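Sensor protein (Bacteroides thetaiotaomicron, PDB 2X7X) is a membrane-bound hybrid two-component sensor, probably a histidine kinase, whose periplasmic domain, the part crystallised here, binds beta-D-fructofuranose. Local coordinates at residues A166-E171 with E176-S181; D94-S99 with A143-Q148; V117-A122 with M151-K156. All blocks are in the same frame, centred on the assembly; numbering follows the deposited sequence.

Interaction 1: residues A166-E171 with E176-S181; sequences ADAAWE and EIEMDS. With FRU (beta-D-fructofuranose), chain E.
Glu-178 brings its carboxylate up to Asp-167 not at an N-H but at the backbone carbonyl, with two alanine methyls beside it. The modelled separation of 2.4 Å between Glu-178 OE2 and Asp-167 O is doubtful at this resolution, and the packing of the methyls is the safer observation. Ala-166 CB lies alongside CB, CG and CD of Glu-178, at 3.6 Å from CD, while Ala-168 CB sits near Glu-178 OE1. The glutamate gets there because its chain is extended beyond CG (chi2 155°), which carries the acid from the helix to the end of the strand.

Beyond this point the chain turns sharply. Asp-167 OD1 accepts from Ala-169 N at 2.9 Å, an Asx turn, and Ser-138 engages the other carboxylate oxygen. A type I' turn follows from Ala-168 to Glu-171, closed by Glu-171 N to Ala-168 O at 2.9 Å, and delivers Trp-170 to the sugar pocket. There FRU C6 sits over one face of the indole, 3.8 Å from Trp-170 CH2 and offset toward the rim. With an alanine in place of Trp-170, the sugar would probably lose this flat wall and be left freer to shift about C6.

Glu-171, at the N-cap position, then leads into helix 172-185. The contact thus spans a tight strand-to-helix connection: Ala-166 and Ala-168 are backbone-bonded to Thr-135 of strand 128-135, Leu-134 of that strand touches Glu-178, and Ile-199 of helix 199-209 covers Ala-168.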
loop_
_atom_site.group_PDB
_atom_site.type_symbol
_atom_site.label_atom_id
_atom_site.label_comp_id
_atom_site.label_asym_id
_atom_site.label_seq_id
_atom_site.Cartn_x
_atom_site.Cartn_y
_atom_site.Cartn_z
ATOM N N ALA A 166 -11.492 20.325 23.411
ATOM C CA ALA A 166 -12.559 19.614 24.075
ATOM C C ALA A 166 -12.273 18.139 23.978
ATOM O O ALA A 166 -11.576 17.700 23.057
ATOM C CB ALA A 166 -13.897 19.949 23.439
ATOM N N ASP A 167 -12.796 17.395 24.949
ATOM C CA ASP A 167 -12.666 15.951 25.050
ATOM C C ASP A 167 -13.851 15.312 24.320
ATOM O O ASP A 167 -15.001 15.494 24.720
ATOM C CB ASP A 167 -12.676 15.567 26.539
ATOM C CG ASP A 167 -12.477 14.087 26.772
ATOM O OD1 ASP A 167 -12.759 13.269 25.865
ATOM O OD2 ASP A 167 -12.041 13.741 27.889
ATOM N N ALA A 168 -13.572 14.571 23.252
ATOM C CA ALA A 168 -14.621 13.991 22.408
ATOM C C ALA A 168 -14.727 12.478 22.587
ATOM O O ALA A 168 -15.432 11.783 21.833
ATOM C CB ALA A 168 -14.366 14.331 20.962
ATOM N N ALA A 169 -14.006 11.968 23.581
ATOM C CA ALA A 169 -14.091 10.556 23.972
ATOM C C ALA A 169 -13.932 9.587 22.786
ATOM O O ALA A 169 -14.582 8.552 22.734
ATOM C CB ALA A 169 -15.404 10.299 24.733
ATOM N N TRP A 170 -13.055 9.931 21.846
ATOM C CA TRP A 170 -12.740 9.075 20.692
ATOM C C TRP A 170 -13.867 8.934 19.672
ATOM O O TRP A 170 -13.749 8.171 18.727
ATOM C CB TRP A 170 -12.276 7.679 21.134
ATOM C CG TRP A 170 -11.040 7.702 21.985
ATOM C CD1 TRP A 170 -10.942 7.318 23.289
ATOM C CD2 TRP A 170 -9.721 8.128 21.591
ATOM N NE1 TRP A 170 -9.653 7.471 23.735
ATOM C CE2 TRP A 170 -8.882 7.975 22.718
ATOM C CE3 TRP A 170 -9.173 8.630 20.400
ATOM C CZ2 TRP A 170 -7.510 8.308 22.695
ATOM C CZ3 TRP A 170 -7.807 8.957 20.374
ATOM C CH2 TRP A 170 -6.993 8.789 21.521
ATOM N N GLU A 171 -14.952 9.667 19.840
ATOM C CA GLU A 171 -16.132 9.353 19.066
ATOM C C GLU A 171 -16.679 10.516 18.278
ATOM O O GLU A 171 -16.444 11.665 18.631
ATOM C CB GLU A 171 -17.213 8.727 19.950
ATOM C CG GLU A 171 -16.862 7.380 20.602
ATOM C CD GLU A 171 -16.206 6.378 19.678
ATOM O OE1 GLU A 171 -15.271 5.694 20.143
ATOM O OE2 GLU A 171 -16.615 6.237 18.499
ATOM N N GLU A 176 -19.142 16.212 17.110
ATOM C CA GLU A 176 -20.085 17.106 16.422
ATOM C C GLU A 176 -20.630 18.216 17.308
ATOM O O GLU A 176 -20.617 19.388 16.922
ATOM C CB GLU A 176 -21.231 16.317 15.830
ATOM C CG GLU A 176 -20.836 15.470 14.656
ATOM C CD GLU A 176 -22.031 14.985 13.895
ATOM O OE1 GLU A 176 -23.122 14.904 14.503
ATOM O OE2 GLU A 176 -21.893 14.693 12.689
ATOM N N ILE A 177 -21.085 17.850 18.507
ATOM C CA ILE A 177 -21.574 18.836 19.458
ATOM C C ILE A 177 -20.471 19.819 19.793
ATOM O O ILE A 177 -20.653 21.018 19.674
ATOM C CB ILE A 177 -22.106 18.175 20.742
ATOM C CG1 ILE A 177 -23.245 17.206 20.401
ATOM C CG2 ILE A 177 -22.534 19.229 21.779
ATOM C CD1 ILE A 177 -24.389 17.858 19.667
ATOM N N GLU A 178 -19.316 19.309 20.194
ATOM C CA GLU A 178 -18.221 20.197 20.605
ATOM C C GLU A 178 -17.785 21.139 19.476
ATOM O O GLU A 178 -17.582 22.335 19.715
ATOM C CB GLU A 178 -17.056 19.394 21.167
ATOM C CG GLU A 178 -17.372 18.772 22.500
ATOM C CD GLU A 178 -16.541 17.543 22.776
ATOM O OE1 GLU A 178 -15.671 17.209 21.941
ATOM O OE2 GLU A 178 -16.757 16.898 23.830
ATOM N N MET A 179 -17.684 20.615 18.249
ATOM C CA MET A 179 -17.338 21.450 17.094
ATOM C C MET A 179 -18.390 22.544 16.841
ATOM O O MET A 179 -18.038 23.659 16.434
ATOM C CB MET A 179 -17.116 20.602 15.841
ATOM C CG MET A 179 -16.519 21.351 14.669
ATOM S SD MET A 179 -14.849 22.008 14.972
ATOM C CE MET A 179 -14.760 23.274 13.706
ATOM N N ASP A 180 -19.666 22.219 17.077
ATOM C CA ASP A 180 -20.756 23.181 16.976
ATOM C C ASP A 180 -20.482 24.333 17.893
ATOM O O ASP A 180 -20.558 25.485 17.489
ATOM C CB ASP A 180 -22.068 22.564 17.415
ATOM C CG ASP A 180 -22.875 22.024 16.274
ATOM O OD1 ASP A 180 -22.395 22.003 15.125
ATOM O OD2 ASP A 180 -24.011 21.604 16.531
ATOM N N SER A 181 -20.159 24.016 19.139
ATOM C CA SER A 181 -19.876 25.038 20.126
ATOM C C SER A 181 -18.684 25.905 19.695
ATOM O O SER A 181 -18.713 27.119 19.864
ATOM C CB SER A 181 -19.649 24.403 21.503
ATOM O OG SER A 181 -19.287 25.384 22.459
HETATM C C1 FRU E . -9.598 2.578 18.679
HETATM C C2 FRU E . -9.173 3.999 18.999
HETATM C C3 FRU E . -8.461 4.665 17.825
HETATM C C4 FRU E . -7.375 5.462 18.521
HETATM C C5 FRU E . -6.969 4.496 19.626
HETATM C C6 FRU E . -6.289 5.137 20.834
HETATM O O1 FRU E . -10.550 2.133 19.642
HETATM O O2 FRU E . -10.327 4.733 19.424
HETATM O O3 FRU E . -9.340 5.460 17.014
HETATM O O4 FRU E . -6.295 5.812 17.647
HETATM O O5 FRU E . -8.222 3.956 20.055
HETATM O O6 FRU E . -5.848 4.106 21.740
#

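Interaction 2: residues D94-S99 with A143-Q148; sequences DRKILS and AMERHQ. With FRU (beta-D-fructofuranose), chain E.
Lys-96, on an irregular loop that follows strand 90-93, faces Glu-145 on helix 141-155 with their CA atoms 10.8 Å apart, so side chains alone span the gap. Both chains are extended beyond CG and meet at about a right angle. Lys-96 NZ donates to Glu-145 OE2 at 3.0 Å in a salt bridge, approaching on the syn side and 26° out of the carboxylate plane. A water that donates to Glu-145 OE1 also accepts a weak bond from Lys-96 NZ, giving the pair a second, looser link.

Deeper in the cleft the same two segments grip the fructose. Asp-94 OD1 accepts from FRU O6 at 2.6 Å, and Arg-95 NE donates to that same hydroxyl oxygen at 2.9 Å in a nearly straight bond (165°). The extended arm of Arg-95, from CG to NE, lays the guanidinium edge along the sugar, where NH2 reaches the ring oxygen FRU O5 at 3.3 Å in the guanidinium plane. From the helix, Arg-146 presents its edge to FRU O4, with NH1 at 3.0 Å and NH2 at 3.1 Å from that one oxygen. Arg-20 and Tyr-245 also hold Asp-94, while Asn-110 takes Arg-146 NE, fixing how these groups are turned.

The two segments come from different lobes, so the bound sugar and the salt bridge both tie one lobe to the other. Such chemistry is consistent with a cleft that closes on its ligand: of these segments, 94-99 holds FRU O6 and O5 and 143-148 holds FRU O4, and the charged pair lies nearer the surface.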
loop_
_atom_site.group_PDB
_atom_site.type_symbol
_atom_site.label_atom_id
_atom_site.label_comp_id
_atom_site.label_asym_id
_atom_site.label_seq_id
_atom_site.Cartn_x
_atom_site.Cartn_y
_atom_site.Cartn_z
ATOM N N ASP A 94 -0.904 -0.460 22.832
ATOM C CA ASP A 94 -1.507 0.816 22.407
ATOM C C ASP A 94 -1.674 1.821 23.564
ATOM O O ASP A 94 -0.997 2.843 23.586
ATOM C CB ASP A 94 -2.804 0.551 21.588
ATOM C CG ASP A 94 -3.872 1.610 21.776
ATOM O OD1 ASP A 94 -3.604 2.807 21.546
ATOM O OD2 ASP A 94 -5.011 1.248 22.131
ATOM N N ARG A 95 -2.550 1.540 24.520
ATOM C CA ARG A 95 -2.669 2.390 25.698
ATOM C C ARG A 95 -1.813 1.850 26.832
ATOM O O ARG A 95 -1.530 0.658 26.874
ATOM C CB ARG A 95 -4.114 2.501 26.130
ATOM C CG ARG A 95 -4.995 2.893 25.002
ATOM C CD ARG A 95 -6.304 3.459 25.467
ATOM N NE ARG A 95 -7.134 3.744 24.302
ATOM C CZ ARG A 95 -8.418 4.063 24.350
ATOM N NH1 ARG A 95 -9.070 4.148 25.511
ATOM N NH2 ARG A 95 -9.051 4.284 23.220
ATOM N N LYS A 96 -1.385 2.737 27.728
ATOM C CA LYS A 96 -0.446 2.392 28.805
ATOM C C LYS A 96 -1.095 2.526 30.192
ATOM O O LYS A 96 -2.201 3.057 30.333
ATOM C CB LYS A 96 0.768 3.337 28.794
ATOM C CG LYS A 96 1.730 3.280 27.617
ATOM C CD LYS A 96 2.530 4.586 27.641
ATOM C CE LYS A 96 3.569 4.689 26.558
ATOM N NZ LYS A 96 4.097 6.093 26.454
ATOM N N ILE A 97 -0.369 2.068 31.212
ATOM C CA ILE A 97 -0.719 2.320 32.609
ATOM C C ILE A 97 0.354 3.204 33.236
ATOM O O ILE A 97 1.231 3.719 32.531
ATOM C CB ILE A 97 -0.913 1.015 33.417
ATOM C CG1 ILE A 97 0.338 0.138 33.361
ATOM C CG2 ILE A 97 -2.139 0.256 32.923
ATOM C CD1 ILE A 97 0.339 -1.009 34.352
ATOM N N LEU A 98 0.295 3.379 34.553
ATOM C CA LEU A 98 1.174 4.323 35.233
ATOM C C LEU A 98 2.255 3.683 36.103
ATOM O O LEU A 98 2.801 4.326 36.993
ATOM C CB LEU A 98 0.344 5.331 36.036
ATOM C CG LEU A 98 -0.647 6.156 35.206
ATOM C CD1 LEU A 98 -1.406 7.125 36.085
ATOM C CD2 LEU A 98 0.052 6.881 34.034
ATOM N N SER A 99 2.573 2.423 35.836
ATOM C CA SER A 99 3.667 1.753 36.520
ATOM C C SER A 99 4.308 0.756 35.580
ATOM O O SER A 99 3.885 0.621 34.433
ATOM C CB SER A 99 3.180 1.045 37.776
ATOM O OG SER A 99 2.332 -0.027 37.430
ATOM N N ALA A 143 -4.625 10.009 24.196
ATOM C CA ALA A 143 -5.137 11.399 24.208
ATOM C C ALA A 143 -4.154 12.382 24.870
ATOM O O ALA A 143 -3.934 13.481 24.358
ATOM C CB ALA A 143 -6.498 11.489 24.875
ATOM N N MET A 144 -3.582 11.980 26.002
ATOM C CA MET A 144 -2.601 12.782 26.714
ATOM C C MET A 144 -1.432 13.142 25.800
ATOM O O MET A 144 -1.116 14.324 25.613
ATOM C CB MET A 144 -2.057 12.016 27.927
ATOM C CG MET A 144 -2.969 11.975 29.146
ATOM S SD MET A 144 -2.420 10.757 30.393
ATOM C CE MET A 144 -3.878 10.808 31.436
ATOM N N GLU A 145 -0.793 12.105 25.246
ATOM C CA GLU A 145 0.393 12.269 24.424
ATOM C C GLU A 145 0.070 12.962 23.100
ATOM O O GLU A 145 0.768 13.909 22.719
ATOM C CB GLU A 145 1.106 10.937 24.223
ATOM C CG GLU A 145 1.820 10.470 25.465
ATOM C CD GLU A 145 2.167 8.988 25.464
ATOM O OE1 GLU A 145 2.436 8.410 24.377
ATOM O OE2 GLU A 145 2.173 8.398 26.576
ATOM N N ARG A 146 -0.991 12.545 22.414
ATOM C CA ARG A 146 -1.421 13.273 21.221
ATOM C C ARG A 146 -1.538 14.780 21.463
ATOM O O ARG A 146 -1.296 15.579 20.559
ATOM C CB ARG A 146 -2.704 12.688 20.630
ATOM C CG ARG A 146 -2.431 11.440 19.810
ATOM C CD ARG A 146 -3.662 10.579 19.605
ATOM N NE ARG A 146 -3.283 9.223 19.232
ATOM C CZ ARG A 146 -4.108 8.296 18.736
ATOM N NH1 ARG A 146 -5.394 8.577 18.516
ATOM N NH2 ARG A 146 -3.639 7.070 18.476
ATOM N N HIS A 147 -1.872 15.174 22.683
ATOM C CA HIS A 147 -1.959 16.600 22.989
ATOM C C HIS A 147 -0.591 17.199 23.290
ATOM O O HIS A 147 -0.262 18.265 22.773
ATOM C CB HIS A 147 -2.949 16.870 24.117
ATOM C CG HIS A 147 -2.949 18.285 24.602
ATOM N ND1 HIS A 147 -3.592 19.303 23.931
ATOM C CD2 HIS A 147 -2.395 18.850 25.703
ATOM C CE1 HIS A 147 -3.426 20.434 24.593
ATOM N NE2 HIS A 147 -2.703 20.186 25.671
ATOM N N GLN A 148 0.210 16.498 24.091
ATOM C CA GLN A 148 1.509 17.009 24.538
ATOM C C GLN A 148 2.448 17.243 23.351
ATOM O O GLN A 148 3.106 18.289 23.259
ATOM C CB GLN A 148 2.166 16.042 25.524
ATOM C CG GLN A 148 1.588 16.035 26.914
ATOM C CD GLN A 148 1.886 14.727 27.686
ATOM O OE1 GLN A 148 1.181 14.392 28.642
ATOM N NE2 GLN A 148 2.926 13.985 27.268
HETATM C C1 FRU E . -9.598 2.578 18.679
HETATM C C2 FRU E . -9.173 3.999 18.999
HETATM C C3 FRU E . -8.461 4.665 17.825
HETATM C C4 FRU E . -7.375 5.462 18.521
HETATM C C5 FRU E . -6.969 4.496 19.626
HETATM C C6 FRU E . -6.289 5.137 20.834
HETATM O O1 FRU E . -10.550 2.133 19.642
HETATM O O2 FRU E . -10.327 4.733 19.424
HETATM O O3 FRU E . -9.340 5.460 17.014
HETATM O O4 FRU E . -6.295 5.812 17.647
HETATM O O5 FRU E . -8.222 3.956 20.055
HETATM O O6 FRU E . -5.848 4.106 21.740
HETATM O O HOH W 1 2.249 6.071 23.507
#

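Interaction 3: residues V117-A122 with M151-K156; sequences VGNYIA and MAAISK. With K (potassium ion), chain G.
Gly-118 opens the packing of helix 110-124 on helix 141-155, two helices that lie together against the C-terminal lobe sheet of a type I periplasmic-binding-protein fold. Strand 128-135 runs between them in sequence. Their short segments run roughly parallel, crossing at -35° with the axes 8.0 Å apart at closest approach. The lack of a side chain at Gly-118 appears to permit this spacing: its CA comes within 5.3 Å of Ala-153 CA and within 3.8 Å of Ile-154 CG2, and a CB built on Gly-118 would fall about 2.8 Å from Ala-153 CB, too close to fit. The Ile-154 methyl is placed by the first torsion (CG1 at 71°), which leaves CG2 anti to the carbonyl carbon and beside the backbone N, while the rest of the side chain leads away from the glycine.

Next along the helix, Asn-119 reaches across with its amide. Its OD1 lies 3.6 Å from Ala-153 CB, so the small methyl is bordered by the glycine backbone and the amide. The same OD1 accepts from a water, 2.9 Å away, that also donates to Ala-153 O at 2.8 Å. One water therefore links the Asn-119 side chain to a backbone carbonyl of the other helix.

Farther on, Ile-121 and Ala-122 point toward the other helix, and their side chains also touch Ala-191 of strand 191-194 and Ile-160 of strand 159-167. Beside this packing a potassium ion is bound by two waters, by the carbonyl oxygens of Phe-157 and Ile-160, and by Ile-154 O at 2.7 Å.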
loop_
_atom_site.group_PDB
_atom_site.type_symbol
_atom_site.label_atom_id
_atom_site.label_comp_id
_atom_site.label_asym_id
_atom_site.label_seq_id
_atom_site.Cartn_x
_atom_site.Cartn_y
_atom_site.Cartn_z
ATOM N N VAL A 117 1.575 15.841 13.818
ATOM C CA VAL A 117 0.339 16.519 13.489
ATOM C C VAL A 117 0.545 18.021 13.581
ATOM O O VAL A 117 0.153 18.756 12.689
ATOM C CB VAL A 117 -0.805 16.089 14.409
ATOM C CG1 VAL A 117 -1.919 17.112 14.391
ATOM C CG2 VAL A 117 -1.320 14.766 13.990
ATOM N N GLY A 118 1.153 18.485 14.669
ATOM C CA GLY A 118 1.450 19.907 14.818
ATOM C C GLY A 118 2.342 20.436 13.705
ATOM O O GLY A 118 2.090 21.528 13.187
ATOM N N ASN A 119 3.372 19.667 13.325
ATOM C CA ASN A 119 4.266 20.118 12.263
ATOM C C ASN A 119 3.546 20.192 10.917
ATOM O O ASN A 119 3.742 21.139 10.168
ATOM C CB ASN A 119 5.552 19.277 12.152
ATOM C CG ASN A 119 6.585 19.586 13.265
ATOM O OD1 ASN A 119 6.604 20.671 13.857
ATOM N ND2 ASN A 119 7.429 18.602 13.558
ATOM N N TYR A 120 2.709 19.203 10.627
ATOM C CA TYR A 120 1.993 19.173 9.375
ATOM C C TYR A 120 1.022 20.363 9.245
ATOM O O TYR A 120 0.951 20.991 8.188
ATOM C CB TYR A 120 1.275 17.834 9.190
ATOM C CG TYR A 120 0.420 17.811 7.953
ATOM C CD1 TYR A 120 0.902 17.284 6.761
ATOM C CD2 TYR A 120 -0.871 18.357 7.972
ATOM C CE1 TYR A 120 0.109 17.291 5.614
ATOM C CE2 TYR A 120 -1.659 18.368 6.846
ATOM C CZ TYR A 120 -1.171 17.836 5.670
ATOM O OH TYR A 120 -1.973 17.859 4.549
ATOM N N ILE A 121 0.294 20.675 10.310
ATOM C CA ILE A 121 -0.594 21.816 10.310
ATOM C C ILE A 121 0.167 23.151 10.181
ATOM O O ILE A 121 -0.246 24.046 9.421
ATOM C CB ILE A 121 -1.498 21.820 11.557
ATOM C CG1 ILE A 121 -2.404 20.572 11.578
ATOM C CG2 ILE A 121 -2.341 23.090 11.603
ATOM C CD1 ILE A 121 -3.176 20.348 12.876
ATOM N N ALA A 122 1.269 23.292 10.920
ATOM C CA ALA A 122 2.054 24.534 10.908
ATOM C C ALA A 122 2.609 24.812 9.522
ATOM O O ALA A 122 2.647 25.960 9.079
ATOM C CB ALA A 122 3.181 24.487 11.943
ATOM N N MET A 151 1.396 20.143 21.276
ATOM C CA MET A 151 1.770 21.401 21.928
ATOM C C MET A 151 3.270 21.662 21.802
ATOM O O MET A 151 3.694 22.812 21.620
ATOM C CB MET A 151 1.351 21.439 23.400
ATOM C CG MET A 151 -0.169 21.510 23.630
ATOM S SD MET A 151 -1.061 22.766 22.666
ATOM C CE MET A 151 -1.034 24.180 23.764
ATOM N N ALA A 152 4.068 20.599 21.862
ATOM C CA ALA A 152 5.516 20.759 21.762
ATOM C C ALA A 152 5.897 21.332 20.394
ATOM O O ALA A 152 6.703 22.260 20.301
ATOM C CB ALA A 152 6.239 19.435 22.029
ATOM N N ALA A 153 5.292 20.775 19.348
ATOM C CA ALA A 153 5.540 21.182 17.978
ATOM C C ALA A 153 5.133 22.620 17.731
ATOM O O ALA A 153 5.919 23.397 17.200
ATOM C CB ALA A 153 4.813 20.256 16.999
ATOM N N ILE A 154 3.922 22.987 18.119
ATOM C CA ILE A 154 3.418 24.303 17.745
ATOM C C ILE A 154 3.928 25.431 18.638
ATOM O O ILE A 154 3.639 26.609 18.381
ATOM C CB ILE A 154 1.876 24.349 17.608
ATOM C CG1 ILE A 154 1.212 24.251 18.978
ATOM C CG2 ILE A 154 1.385 23.275 16.642
ATOM C CD1 ILE A 154 -0.132 24.954 19.055
ATOM N N SER A 155 4.691 25.082 19.674
ATOM C CA SER A 155 5.341 26.094 20.517
ATOM C C SER A 155 6.417 26.814 19.723
ATOM O O SER A 155 6.673 27.989 19.956
ATOM C CB SER A 155 5.935 25.487 21.792
ATOM O OG SER A 155 6.836 24.442 21.470
ATOM N N LYS A 156 7.027 26.105 18.775
ATOM C CA LYS A 156 8.019 26.699 17.865
ATOM C C LYS A 156 7.439 27.660 16.810
ATOM O O LYS A 156 8.188 28.164 15.981
ATOM C CB LYS A 156 8.869 25.609 17.177
ATOM C CG LYS A 156 9.702 24.754 18.140
ATOM C CD LYS A 156 10.632 25.620 19.029
ATOM C CE LYS A 156 10.872 25.020 20.433
ATOM N NZ LYS A 156 11.585 23.695 20.362
HETATM K K K G . 2.270 28.717 19.385
HETATM O O HOH W 2 8.008 22.472 15.601
HETATM O O HOH W 3 1.076 27.410 21.399
HETATM O O HOH W 4 4.983 29.652 20.150
#

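Overall arrangement
The chain opens interaction 2 at 94-99 and interaction 3 at 117-122; helix 141-155 then closes both, its 143-148 part first and 151-156 next, so the two alternate along the sequence. Interaction 1 follows in strand 159-167 and helix 172-185. The centres of interactions 1 and 2 lie about 19 Å apart. Those of interactions 2 and 3 are about 18 Å apart, and those of interactions 1 and 3 about 21 Å. Interactions 1 and 3 belong to the C-terminal lobe, whereas interaction 2 joins it to the N-terminal one. Trp-170 packs on Arg-95, Ala-143 and Arg-146, so interactions 1 and 2 converge on the fructose, while helix 141-155 runs from that pocket to the potassium site of interaction 3.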